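Local coordinates for cerato-platanin-like protein (Moniliophthora perniciosa, PDB 3SUL) that is of unknown function but belongs to the cerato-platanin family of secreted proteins, with a double-psi beta-barrel fold, at residues Q17-V22 against S37-V42; V46-T51 against G86-Q91; D50-W55 against V80-N85; G61-I66 against T74-G79; I66-T71 against D96-Q101. All coordinates share one frame; numbering follows the deposited sequence.

From the N terminus, contact 1 closes first, drawing together two turns of the long loop between strands 4-8 and 45-49, before any other contact opens. Contacts 2 and 3 both use the chain around the end of strand 45-49 and share D50 and T51: strand 45-49 pairs with strand 87-89 in contact 2, and the loop after it lies against 80-85 in contact 3. Contact 4, the hairpin of strands 63-68 and 73-80, lies between the halves of both. Contact 5 continues from I66, shared with contact 4, to helix 91-98, and crosses contacts 2, 3 and 4 along the chain. Contacts 1 and 5 lie either side of the molecule's centre, about 25 Å apart between centres.

Contact 1. Residues Q17-V22 against S37-V42; sequences QSFGTV and STFGSV
Q17 lays CB and CG over one face of the F39 ring, CG standing 3.6 Å from the ring centroid in a CH-pi contact. CG is anti to the backbone N (chi1 -180°), beside that ring; the chain then bends at chi2, and NE2 donates to T21 OG1. The carbonyl O of Q17 accepts F39 N at 2.8 Å. S18 forms a single beta bridge with T38, completed by a bond of 2.8 Å from F19 N to S37 O. This bridge joins two 3-10 turns, 19-21 and 39-41, in the loop that precedes strand 45-49 of the barrel. S18 OG makes an ST turn by accepting G20 N, and a water links it to O and OG of S37. F19 meets F39 obliquely, with planes at 54° and CE1 of F19 3.4 Å from CD1 of F39, while V42 CG2 touches the F19 edge, 3.5 Å from CE2. An alanine in place of F39 would probably open a gap beside Q17 CG and F19 CE1 and deprive Y12 of its ring partner. V22 CG1 reaches the F39 edge, 3.7 Å from CZ.

Contact 2. Residues V46-T51 against G86-Q91; sequences VGAVDT and GFNVGQ
F87 and V49 face each other as a non-hydrogen-bonded antiparallel pair, their side chains lying side by side and pointing the same way. Along F87, CB lies 3.7 Å from A48 O and CD1 remains near that oxygen. CE1 then meets V49 CG2 at 3.2 Å, and CZ at the tip is 3.7 Å from the same methyl. V49 CG2, the methyl anti to the backbone N, is the one that meets the ring. On the other face of the sheet are A48 and N88, a hydrogen-bonded pair: A48 N gives to N88 O at 2.7 Å and N88 N returns to A48 O at 3.0 Å. Beyond the strand, D50 turns CG between its own N and carbonyl carbon (chi1 60°), and OD2 accepts G86 N at 2.7 Å from above the carboxylate plane. An alanine in place of D50 would probably leave G86 N without that acceptor and the start of strand 87-89 less firmly fixed. A water bridges V46 O and G90 N. Strand 45-49 also bonds to strand 73-80 on its other edge, F87 packs on V4 and L6 of strand 4-8 and meets Y64 edge-to-face, and G90 is the N-cap of helix 91-98.

Contact 3. Residues D50-W55 against V80-N85; sequences DTITGW and VDVAGN
I52 and V82 meet methyl to methyl and through the I52 carbonyl, and no hydrogen bond links the two segments. The two branches of I52 both rest on the backbone of 80-82. CG2, anti to the backbone N, comes 3.8 Å from V82 CG2 and also touches the carbonyl of D81. CG1 is anti to the carbonyl carbon (chi1 -65°), and with chi2 near trans at 166° CD1 extends to V80 N, 3.5 Å away. CB itself rests 3.5 Å from D81 O. V82 turns CG1 anti to its backbone N and CG2 anti to its carbonyl carbon, and each methyl approaches I52 O to 3.4 Å; CG2 reaches further along the loop and packs on the carbonyl carbon of T53. CA-H...O contacts run in both directions between the backbones: V82 CA to I52 O at 3.2 Å, and D50 CA to A83 O at 3.2 Å. The CB of D50 also packs on G84 O, its OD2 being the acceptor of G86 N. D81 points away from the loop, and its OD1 accepts A23 N and, weakly, V82 N. V80, D81 and A83 still bond by backbone to strand 45-49. The loop after that strand thus packs against the corner the chain turns at D81, between strands that serve different faces of this double-psi beta-barrel protein.

Contact 4. Residues G61-I66 against T74-G79; sequences GTCYQI and TIHVVG
Y64 and V77 form a hydrogen-bonded antiparallel pair, Y64 N reaching V77 O and V77 N reaching Y64 O, both at 2.8 Å. The same pattern recurs at I66 and I75, bonded N to O in both directions. Toward the other end G79 N gives to T62 O and G61 N gives to G79 O. The face that carries Y64, I66, I75 and V77 is buried and tightly packed. I66 CD1 lies 3.7 Å from V77 CG2, the two side chains crossing obliquely, and I66 CB meets I75 CG1. V77 O lies in the plane of the Y64 ring, at its edge near CD2; the Y64 hydroxyl pairs with T51 OG1. These strands, 63-68 and 73-80, are the two arms of a beta hairpin in the double-psi barrel sheet, and strand 107-115 flanks the first of them. On the other face, the end formed by Q65, T74 and H76 is polar and more open to solvent. Q65 and H76 lie side by side, with CB of Q65 3.7 Å from H76 NE2. CG of Q65, anti to the backbone N (chi1 171°), touches T74 CG2 at 3.5 Å, and the chain runs on extended beyond it. A water in the plane of the imidazole, at its edge, joins H76 NE2 to Q65 OE1, donating to the latter at 2.6 Å. Further along this face the buried C63, disulfide-bonded to C120, brings SG 4.1 Å from H76 CD2.

Contact 5. Residues I66-T71 against D96-Q101; sequences ITWSGT and DLTNGQ
T71 OG1 donates to L97 O over only 2.4 Å, a very short bond whose exact length is doubtful. The hydroxyl lies between the backbone N and the carbonyl carbon of T71 (chi1 53°), and it also pairs with K73 N. The methyl CG2 turns to the helix end, 3.6 Å from T98 C and close to N99 ND2. W68 is held on two faces: T98 CG2 makes a CH-pi contact with the six-membered ring, 3.9 Å from its centroid, and CA of G70 lies over the opposite face. CG of W68 is anti to the backbone N (chi1 -170°), beside the carbonyl carbon, and the indole brings CE3 to 3.5 Å from L97 O at the ring's edge. The partner segment is the C-terminal end of helix 91-98, closed by a Schellman motif in which N99 takes positive phi (53°). The loop after strand 63-68 of the barrel packs on that end. T98 OG1 bonds to M94 O and accepts Q101 N in an ST motif. Deeper in, L97 CD1 meets I66 CG2 at 3.9 Å, the side chains crossing at about a right angle. Its other methyl, CD2, lies 3.5 Å from I66 O and 4.0 Å from W68 CB. Strand 73-80 borders this buried end through I75, and I108 of strand 107-115 packs on both W68 and T98.

Contact 1. Residues Q17-V22 against S37-V42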
# COMPACT_ATOMS: atom_id res chain seq x y z
N GLN A 17 -0.39 -11.21 7.91
CA GLN A 17 -0.63 -10.10 8.80
C GLN A 17 -2.12 -9.79 8.75
O GLN A 17 -2.76 -9.61 7.69
CB GLN A 17 0.19 -8.91 8.33
CG GLN A 17 -0.00 -7.69 9.20
CD GLN A 17 0.78 -7.84 10.51
OE1 GLN A 17 1.64 -8.69 10.57
NE2 GLN A 17 0.47 -7.03 11.54
N SER A 18 -2.72 -9.81 9.91
CA SER A 18 -4.15 -9.56 10.03
C SER A 18 -4.53 -8.12 9.82
O SER A 18 -3.84 -7.18 10.31
CB SER A 18 -4.57 -9.90 11.46
OG SER A 18 -5.94 -9.60 11.63
N PHE A 19 -5.63 -7.97 9.09
CA PHE A 19 -6.20 -6.63 8.92
C PHE A 19 -6.70 -6.06 10.24
O PHE A 19 -6.87 -4.85 10.37
CB PHE A 19 -7.23 -6.53 7.86
CG PHE A 19 -6.64 -6.37 6.52
CD1 PHE A 19 -5.89 -5.25 6.24
CD2 PHE A 19 -6.75 -7.41 5.58
CE1 PHE A 19 -5.27 -5.07 5.00
CE2 PHE A 19 -6.19 -7.26 4.34
CZ PHE A 19 -5.42 -6.10 4.05
N GLY A 20 -6.80 -6.92 11.23
CA GLY A 20 -7.02 -6.41 12.57
C GLY A 20 -5.96 -5.53 13.15
O GLY A 20 -6.23 -4.89 14.13
N THR A 21 -4.75 -5.57 12.62
CA THR A 21 -3.55 -4.93 13.19
C THR A 21 -3.37 -3.56 12.60
O THR A 21 -2.37 -2.92 12.88
CB THR A 21 -2.30 -5.74 12.88
OG1 THR A 21 -2.05 -5.78 11.46
CG2 THR A 21 -2.44 -7.21 13.42
N VAL A 22 -4.26 -3.18 11.67
CA VAL A 22 -4.12 -1.92 10.96
C VAL A 22 -5.36 -1.06 11.11
O VAL A 22 -6.40 -1.45 11.63
CB VAL A 22 -3.73 -2.11 9.41
CG1 VAL A 22 -2.41 -2.76 9.23
CG2 VAL A 22 -4.85 -2.90 8.63
N SER A 37 -9.25 -11.09 5.41
CA SER A 37 -8.77 -11.26 6.73
C SER A 37 -7.33 -10.85 6.96
O SER A 37 -6.96 -10.24 8.01
CB SER A 37 -9.03 -12.71 7.17
OG SER A 37 -8.33 -12.89 8.38
N THR A 38 -6.47 -11.18 5.99
CA THR A 38 -5.03 -10.88 6.05
C THR A 38 -4.54 -10.19 4.80
O THR A 38 -5.21 -10.16 3.73
CB THR A 38 -4.21 -12.13 6.24
OG1 THR A 38 -4.49 -12.93 5.10
CG2 THR A 38 -4.67 -12.91 7.42
N PHE A 39 -3.34 -9.68 4.92
CA PHE A 39 -2.79 -8.88 3.80
C PHE A 39 -2.75 -9.75 2.59
O PHE A 39 -3.00 -9.29 1.47
CB PHE A 39 -1.39 -8.45 4.12
CG PHE A 39 -1.28 -7.38 5.13
CD1 PHE A 39 -2.41 -6.72 5.71
CD2 PHE A 39 0.00 -6.90 5.45
CE1 PHE A 39 -2.22 -5.71 6.66
CE2 PHE A 39 0.14 -5.84 6.36
CZ PHE A 39 -0.93 -5.28 6.96
N GLY A 40 -2.44 -11.02 2.78
CA GLY A 40 -2.29 -11.90 1.64
C GLY A 40 -3.58 -12.25 0.92
O GLY A 40 -3.54 -12.69 -0.22
N SER A 41 -4.75 -12.00 1.51
CA SER A 41 -5.96 -12.22 0.85
C SER A 41 -6.33 -11.12 -0.12
O SER A 41 -7.28 -11.24 -0.82
CB SER A 41 -7.13 -12.50 1.83
OG SER A 41 -7.27 -11.30 2.61
N VAL A 42 -5.56 -10.05 -0.14
CA VAL A 42 -5.84 -8.95 -1.08
C VAL A 42 -5.00 -9.20 -2.29
O VAL A 42 -3.78 -9.33 -2.15
CB VAL A 42 -5.50 -7.59 -0.49
CG1 VAL A 42 -5.76 -6.45 -1.48
CG2 VAL A 42 -6.21 -7.40 0.81
O HOH W 1 -6.97 -11.46 10.39

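Contact 2. Residues V46-T51 against G86-Q91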
# COMPACT_ATOMS: atom_id res chain seq x y z
N VAL A 46 -0.31 -4.17 -0.66
CA VAL A 46 -0.95 -3.31 0.34
C VAL A 46 0.09 -2.50 1.06
O VAL A 46 1.27 -2.85 1.15
CB VAL A 46 -1.76 -4.09 1.38
CG1 VAL A 46 -2.88 -4.88 0.71
CG2 VAL A 46 -0.77 -5.07 2.19
N GLY A 47 -0.37 -1.42 1.58
CA GLY A 47 0.56 -0.43 2.08
C GLY A 47 -0.12 0.54 2.98
O GLY A 47 -1.37 0.72 3.02
N ALA A 48 0.72 1.27 3.73
CA ALA A 48 0.21 2.40 4.40
C ALA A 48 0.37 3.62 3.48
O ALA A 48 1.32 3.73 2.67
CB ALA A 48 0.92 2.64 5.77
N VAL A 49 -0.58 4.50 3.64
CA VAL A 49 -0.62 5.75 2.89
C VAL A 49 -1.01 6.89 3.76
O VAL A 49 -1.82 6.78 4.69
CB VAL A 49 -1.54 5.65 1.63
CG1 VAL A 49 -2.97 5.43 1.99
CG2 VAL A 49 -1.44 6.88 0.75
N ASP A 50 -0.44 8.06 3.47
CA ASP A 50 -0.70 9.17 4.37
C ASP A 50 -2.10 9.75 4.23
O ASP A 50 -2.49 10.63 4.98
CB ASP A 50 0.41 10.21 4.29
CG ASP A 50 0.59 10.81 2.88
OD1 ASP A 50 -0.37 10.75 2.05
OD2 ASP A 50 1.70 11.36 2.68
N THR A 51 -2.88 9.25 3.27
CA THR A 51 -4.32 9.61 3.14
C THR A 51 -5.21 8.91 4.19
O THR A 51 -6.38 9.25 4.38
CB THR A 51 -4.90 9.20 1.76
OG1 THR A 51 -4.55 7.84 1.49
CG2 THR A 51 -4.34 10.01 0.67
N GLY A 86 3.83 9.78 2.80
CA GLY A 86 3.89 9.10 1.51
C GLY A 86 3.31 7.70 1.66
O GLY A 86 2.24 7.54 2.18
N PHE A 87 4.09 6.72 1.24
CA PHE A 87 3.69 5.31 1.30
C PHE A 87 4.74 4.48 2.00
O PHE A 87 5.96 4.70 1.87
CB PHE A 87 3.59 4.74 -0.12
CG PHE A 87 2.44 5.28 -0.94
CD1 PHE A 87 1.15 4.75 -0.81
CD2 PHE A 87 2.65 6.28 -1.87
CE1 PHE A 87 0.03 5.23 -1.58
CE2 PHE A 87 1.54 6.75 -2.66
CZ PHE A 87 0.24 6.26 -2.48
N ASN A 88 4.27 3.52 2.80
CA ASN A 88 5.12 2.43 3.22
C ASN A 88 4.48 1.27 2.58
O ASN A 88 3.29 1.04 2.84
CB ASN A 88 5.08 2.28 4.75
CG ASN A 88 5.22 3.62 5.50
OD1 ASN A 88 6.07 4.45 5.15
ND2 ASN A 88 4.42 3.82 6.54
N VAL A 89 5.25 0.54 1.79
CA VAL A 89 4.80 -0.64 1.09
C VAL A 89 5.68 -1.86 1.44
O VAL A 89 6.69 -1.74 2.10
CB VAL A 89 4.78 -0.37 -0.45
CG1 VAL A 89 3.83 0.81 -0.72
CG2 VAL A 89 6.19 0.01 -0.97
N GLY A 90 5.36 -3.04 0.92
CA GLY A 90 6.24 -4.19 1.17
C GLY A 90 7.55 -4.05 0.42
O GLY A 90 7.73 -3.13 -0.38
N GLN A 91 8.48 -4.97 0.65
CA GLN A 91 9.73 -4.91 -0.04
C GLN A 91 9.50 -5.42 -1.41
O GLN A 91 10.21 -5.00 -2.33
CB GLN A 91 10.78 -5.81 0.64
CG GLN A 91 12.18 -5.60 0.10
CD GLN A 91 13.18 -6.62 0.56
OE1 GLN A 91 13.33 -6.88 1.76
NE2 GLN A 91 13.90 -7.20 -0.39
O HOH W 2 3.25 -3.70 -0.49

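Contact 3. Residues D50-W55 against V80-N85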
# COMPACT_ATOMS: atom_id res chain seq x y z
N ASP A 50 -0.44 8.06 3.47
CA ASP A 50 -0.70 9.17 4.37
C ASP A 50 -2.10 9.75 4.23
O ASP A 50 -2.49 10.63 4.98
CB ASP A 50 0.41 10.21 4.29
CG ASP A 50 0.59 10.81 2.88
OD1 ASP A 50 -0.37 10.75 2.05
OD2 ASP A 50 1.70 11.36 2.68
N THR A 51 -2.88 9.25 3.27
CA THR A 51 -4.32 9.61 3.14
C THR A 51 -5.21 8.91 4.19
O THR A 51 -6.38 9.25 4.38
CB THR A 51 -4.90 9.20 1.76
OG1 THR A 51 -4.55 7.84 1.49
CG2 THR A 51 -4.34 10.01 0.67
N ILE A 52 -4.65 7.88 4.80
CA ILE A 52 -5.28 7.17 5.88
C ILE A 52 -4.71 7.70 7.16
O ILE A 52 -3.48 7.58 7.45
CB ILE A 52 -5.06 5.64 5.75
CG1 ILE A 52 -5.76 5.17 4.48
CG2 ILE A 52 -5.51 4.81 7.01
CD1 ILE A 52 -5.31 3.78 4.09
N THR A 53 -5.62 8.24 7.95
CA THR A 53 -5.25 8.98 9.19
C THR A 53 -5.63 8.24 10.42
O THR A 53 -5.04 8.46 11.47
CB THR A 53 -5.83 10.50 9.25
OG1 THR A 53 -7.25 10.55 9.24
CG2 THR A 53 -5.30 11.30 8.09
N GLY A 54 -6.63 7.36 10.30
CA GLY A 54 -6.98 6.51 11.41
C GLY A 54 -8.02 5.45 11.03
O GLY A 54 -8.40 5.30 9.85
N TRP A 55 -8.44 4.73 12.05
CA TRP A 55 -9.40 3.68 11.94
C TRP A 55 -10.61 4.06 11.11
O TRP A 55 -11.19 5.15 11.26
CB TRP A 55 -9.81 3.19 13.33
CG TRP A 55 -10.77 2.08 13.24
CD1 TRP A 55 -10.46 0.76 13.00
CD2 TRP A 55 -12.18 2.20 13.24
NE1 TRP A 55 -11.62 0.06 12.94
CE2 TRP A 55 -12.69 0.92 13.06
CE3 TRP A 55 -13.08 3.28 13.44
CZ2 TRP A 55 -14.05 0.67 13.02
CZ3 TRP A 55 -14.46 3.04 13.39
CH2 TRP A 55 -14.93 1.73 13.18
N VAL A 80 -4.05 0.57 3.39
CA VAL A 80 -4.74 -0.18 4.43
C VAL A 80 -4.30 0.29 5.79
O VAL A 80 -4.77 -0.24 6.78
CB VAL A 80 -4.45 -1.69 4.35
CG1 VAL A 80 -4.86 -2.23 2.99
CG2 VAL A 80 -2.98 -2.00 4.58
N ASP A 81 -3.34 1.21 5.85
CA ASP A 81 -2.86 1.65 7.15
C ASP A 81 -2.39 3.11 7.09
O ASP A 81 -2.22 3.69 6.06
CB ASP A 81 -1.76 0.72 7.70
CG ASP A 81 -1.66 0.82 9.22
OD1 ASP A 81 -2.56 1.47 9.82
OD2 ASP A 81 -0.72 0.25 9.76
N VAL A 82 -2.17 3.68 8.25
CA VAL A 82 -1.70 5.06 8.36
C VAL A 82 -0.23 5.11 8.01
O VAL A 82 0.60 4.32 8.52
CB VAL A 82 -1.93 5.52 9.82
CG1 VAL A 82 -1.37 6.99 10.02
CG2 VAL A 82 -3.38 5.49 10.14
N ALA A 83 0.14 6.01 7.07
CA ALA A 83 1.57 6.33 6.93
C ALA A 83 1.70 7.77 7.32
O ALA A 83 0.75 8.55 7.14
CB ALA A 83 2.10 6.12 5.53
N GLY A 84 2.85 8.10 7.90
CA GLY A 84 3.16 9.50 8.24
C GLY A 84 3.40 10.30 6.98
O GLY A 84 2.82 11.39 6.76
N ASN A 85 4.23 9.73 6.12
CA ASN A 85 4.60 10.43 4.93
C ASN A 85 4.70 9.50 3.74
O ASN A 85 5.54 8.54 3.68
CB ASN A 85 5.90 11.25 5.17
CG ASN A 85 6.26 12.13 4.00
OD1 ASN A 85 5.41 12.84 3.46
ND2 ASN A 85 7.52 12.08 3.59

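Contact 4. Residues G61-I66 against T74-G79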
# COMPACT_ATOMS: atom_id res chain seq x y z
N GLY A 61 -8.69 0.95 1.96
CA GLY A 61 -9.08 0.19 0.80
C GLY A 61 -9.06 0.92 -0.52
O GLY A 61 -9.59 0.42 -1.51
N THR A 62 -8.48 2.10 -0.54
CA THR A 62 -8.35 2.78 -1.84
C THR A 62 -7.13 2.28 -2.54
O THR A 62 -6.19 1.78 -1.97
CB THR A 62 -8.25 4.30 -1.65
OG1 THR A 62 -7.33 4.62 -0.61
CG2 THR A 62 -9.59 4.75 -1.34
N CYS A 63 -7.13 2.52 -3.82
CA CYS A 63 -6.12 1.95 -4.71
C CYS A 63 -5.25 3.08 -5.34
O CYS A 63 -5.79 4.05 -5.91
CB CYS A 63 -6.87 1.18 -5.72
SG CYS A 63 -5.84 0.43 -7.03
N TYR A 64 -3.95 2.91 -5.28
CA TYR A 64 -3.06 3.92 -5.82
C TYR A 64 -2.23 3.31 -6.90
O TYR A 64 -1.70 2.17 -6.76
CB TYR A 64 -2.13 4.50 -4.77
CG TYR A 64 -2.98 5.20 -3.76
CD1 TYR A 64 -3.25 6.60 -3.84
CD2 TYR A 64 -3.58 4.46 -2.76
CE1 TYR A 64 -4.09 7.22 -2.89
CE2 TYR A 64 -4.40 5.05 -1.84
CZ TYR A 64 -4.65 6.42 -1.89
OH TYR A 64 -5.51 6.91 -0.89
N GLN A 65 -2.17 4.02 -8.01
CA GLN A 65 -1.27 3.57 -9.04
C GLN A 65 -0.04 4.40 -8.77
O GLN A 65 -0.10 5.64 -8.78
CB GLN A 65 -1.98 3.84 -10.36
CG GLN A 65 -1.13 3.64 -11.51
CD GLN A 65 -1.64 4.47 -12.71
OE1 GLN A 65 -2.68 4.17 -13.25
NE2 GLN A 65 -0.91 5.53 -13.06
N ILE A 66 1.10 3.72 -8.52
CA ILE A 66 2.34 4.38 -8.07
C ILE A 66 3.44 4.10 -9.05
O ILE A 66 3.70 2.95 -9.37
CB ILE A 66 2.81 3.85 -6.75
CG1 ILE A 66 1.69 3.91 -5.72
CG2 ILE A 66 4.16 4.55 -6.36
CD1 ILE A 66 2.11 3.50 -4.30
N THR A 74 5.36 0.81 -12.77
CA THR A 74 4.19 1.14 -12.02
C THR A 74 3.71 -0.03 -11.22
O THR A 74 3.68 -1.18 -11.71
CB THR A 74 3.11 1.64 -13.00
OG1 THR A 74 3.60 2.80 -13.66
CG2 THR A 74 1.82 1.97 -12.23
N ILE A 75 3.28 0.26 -9.98
CA ILE A 75 2.58 -0.74 -9.22
C ILE A 75 1.26 -0.18 -8.72
O ILE A 75 1.01 1.03 -8.85
CB ILE A 75 3.38 -1.21 -8.02
CG1 ILE A 75 3.69 -0.06 -7.09
CG2 ILE A 75 4.74 -1.80 -8.47
CD1 ILE A 75 4.16 -0.46 -5.66
N HIS A 76 0.37 -1.10 -8.27
CA HIS A 76 -0.85 -0.72 -7.59
C HIS A 76 -0.78 -1.11 -6.13
O HIS A 76 -0.37 -2.21 -5.77
CB HIS A 76 -2.03 -1.33 -8.28
CG HIS A 76 -2.28 -0.75 -9.63
ND1 HIS A 76 -1.66 -1.22 -10.77
CD2 HIS A 76 -3.09 0.27 -10.02
CE1 HIS A 76 -2.08 -0.50 -11.81
NE2 HIS A 76 -2.94 0.41 -11.38
N VAL A 77 -1.12 -0.19 -5.28
CA VAL A 77 -1.10 -0.43 -3.84
C VAL A 77 -2.45 -0.10 -3.25
O VAL A 77 -3.06 0.94 -3.56
CB VAL A 77 0.07 0.39 -3.19
CG1 VAL A 77 0.02 0.24 -1.66
CG2 VAL A 77 1.40 -0.14 -3.78
N VAL A 78 -2.93 -0.98 -2.37
CA VAL A 78 -4.18 -0.72 -1.65
C VAL A 78 -3.76 -0.14 -0.32
O VAL A 78 -2.94 -0.73 0.41
CB VAL A 78 -4.94 -1.97 -1.38
CG1 VAL A 78 -6.23 -1.66 -0.56
CG2 VAL A 78 -5.34 -2.53 -2.70
N GLY A 79 -4.34 1.01 -0.04
CA GLY A 79 -4.01 1.74 1.24
C GLY A 79 -4.77 1.01 2.34
O GLY A 79 -5.97 0.80 2.25
O HOH W 3 -4.24 2.15 -12.97

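Contact 5. Residues I66-T71 against D96-Q101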
# COMPACT_ATOMS: atom_id res chain seq x y z
N ILE A 66 1.10 3.72 -8.52
CA ILE A 66 2.34 4.38 -8.07
C ILE A 66 3.44 4.10 -9.05
O ILE A 66 3.70 2.95 -9.37
CB ILE A 66 2.81 3.85 -6.75
CG1 ILE A 66 1.69 3.91 -5.72
CG2 ILE A 66 4.16 4.55 -6.36
CD1 ILE A 66 2.11 3.50 -4.30
N THR A 67 4.14 5.15 -9.46
CA THR A 67 5.21 5.05 -10.46
C THR A 67 6.53 5.64 -9.95
O THR A 67 6.52 6.63 -9.28
CB THR A 67 4.78 5.73 -11.80
OG1 THR A 67 3.51 5.21 -12.23
CG2 THR A 67 5.88 5.59 -12.86
N TRP A 68 7.63 4.97 -10.24
CA TRP A 68 8.92 5.47 -9.91
C TRP A 68 9.61 5.88 -11.16
O TRP A 68 9.83 5.03 -12.05
CB TRP A 68 9.76 4.38 -9.28
CG TRP A 68 11.02 4.92 -8.72
CD1 TRP A 68 11.12 6.06 -8.02
CD2 TRP A 68 12.33 4.38 -8.83
NE1 TRP A 68 12.41 6.26 -7.65
CE2 TRP A 68 13.18 5.25 -8.14
CE3 TRP A 68 12.87 3.25 -9.45
CZ2 TRP A 68 14.56 5.03 -8.03
CZ3 TRP A 68 14.25 3.03 -9.35
CH2 TRP A 68 15.07 3.92 -8.66
N SER A 69 9.97 7.16 -11.20
CA SER A 69 10.77 7.69 -12.32
C SER A 69 12.09 6.99 -12.58
O SER A 69 12.59 7.05 -13.71
CB SER A 69 11.04 9.17 -12.13
OG SER A 69 9.86 9.90 -12.28
N GLY A 70 12.58 6.26 -11.58
CA GLY A 70 13.83 5.55 -11.69
C GLY A 70 13.73 4.44 -12.70
O GLY A 70 14.63 4.26 -13.54
N THR A 71 12.63 3.69 -12.69
CA THR A 71 12.56 2.56 -13.60
C THR A 71 11.47 2.78 -14.58
O THR A 71 11.36 2.12 -15.61
CB THR A 71 12.20 1.31 -12.81
OG1 THR A 71 11.02 1.60 -12.06
CG2 THR A 71 13.40 0.92 -11.87
N ASP A 96 9.71 -4.29 -6.81
CA ASP A 96 9.03 -4.24 -8.07
C ASP A 96 9.33 -2.90 -8.74
O ASP A 96 9.83 -2.86 -9.87
CB ASP A 96 7.52 -4.43 -7.83
CG ASP A 96 6.77 -4.70 -9.10
OD1 ASP A 96 7.18 -4.25 -10.19
OD2 ASP A 96 5.74 -5.40 -9.03
N LEU A 97 9.01 -1.83 -8.02
CA LEU A 97 9.14 -0.46 -8.47
C LEU A 97 10.55 -0.18 -8.91
O LEU A 97 10.71 0.48 -9.93
CB LEU A 97 8.76 0.52 -7.37
CG LEU A 97 7.34 1.04 -7.26
CD1 LEU A 97 7.15 1.99 -6.07
CD2 LEU A 97 6.84 1.74 -8.55
N THR A 98 11.55 -0.71 -8.17
CA THR A 98 12.96 -0.34 -8.38
C THR A 98 13.82 -1.38 -9.07
O THR A 98 15.00 -1.19 -9.18
CB THR A 98 13.62 0.04 -7.11
OG1 THR A 98 13.60 -1.09 -6.23
CG2 THR A 98 12.78 1.12 -6.46
N ASN A 99 13.20 -2.43 -9.59
CA ASN A 99 13.94 -3.50 -10.23
C ASN A 99 15.03 -4.02 -9.27
O ASN A 99 16.24 -4.09 -9.60
CB ASN A 99 14.41 -3.06 -11.61
CG ASN A 99 13.32 -3.30 -12.69
OD1 ASN A 99 12.45 -4.18 -12.54
ND2 ASN A 99 13.38 -2.51 -13.77
N GLY A 100 14.55 -4.29 -8.05
CA GLY A 100 15.27 -5.01 -7.01
C GLY A 100 16.20 -4.14 -6.20
O GLY A 100 17.28 -4.61 -5.82
N GLN A 101 15.84 -2.88 -5.95
CA GLN A 101 16.75 -1.95 -5.24
C GLN A 101 16.05 -1.40 -4.04
O GLN A 101 16.33 -0.31 -3.54
CB GLN A 101 17.18 -0.77 -6.12
CG GLN A 101 17.82 -1.22 -7.38
CD GLN A 101 18.25 -0.04 -8.18
OE1 GLN A 101 17.44 0.59 -8.91
NE2 GLN A 101 19.52 0.31 -8.04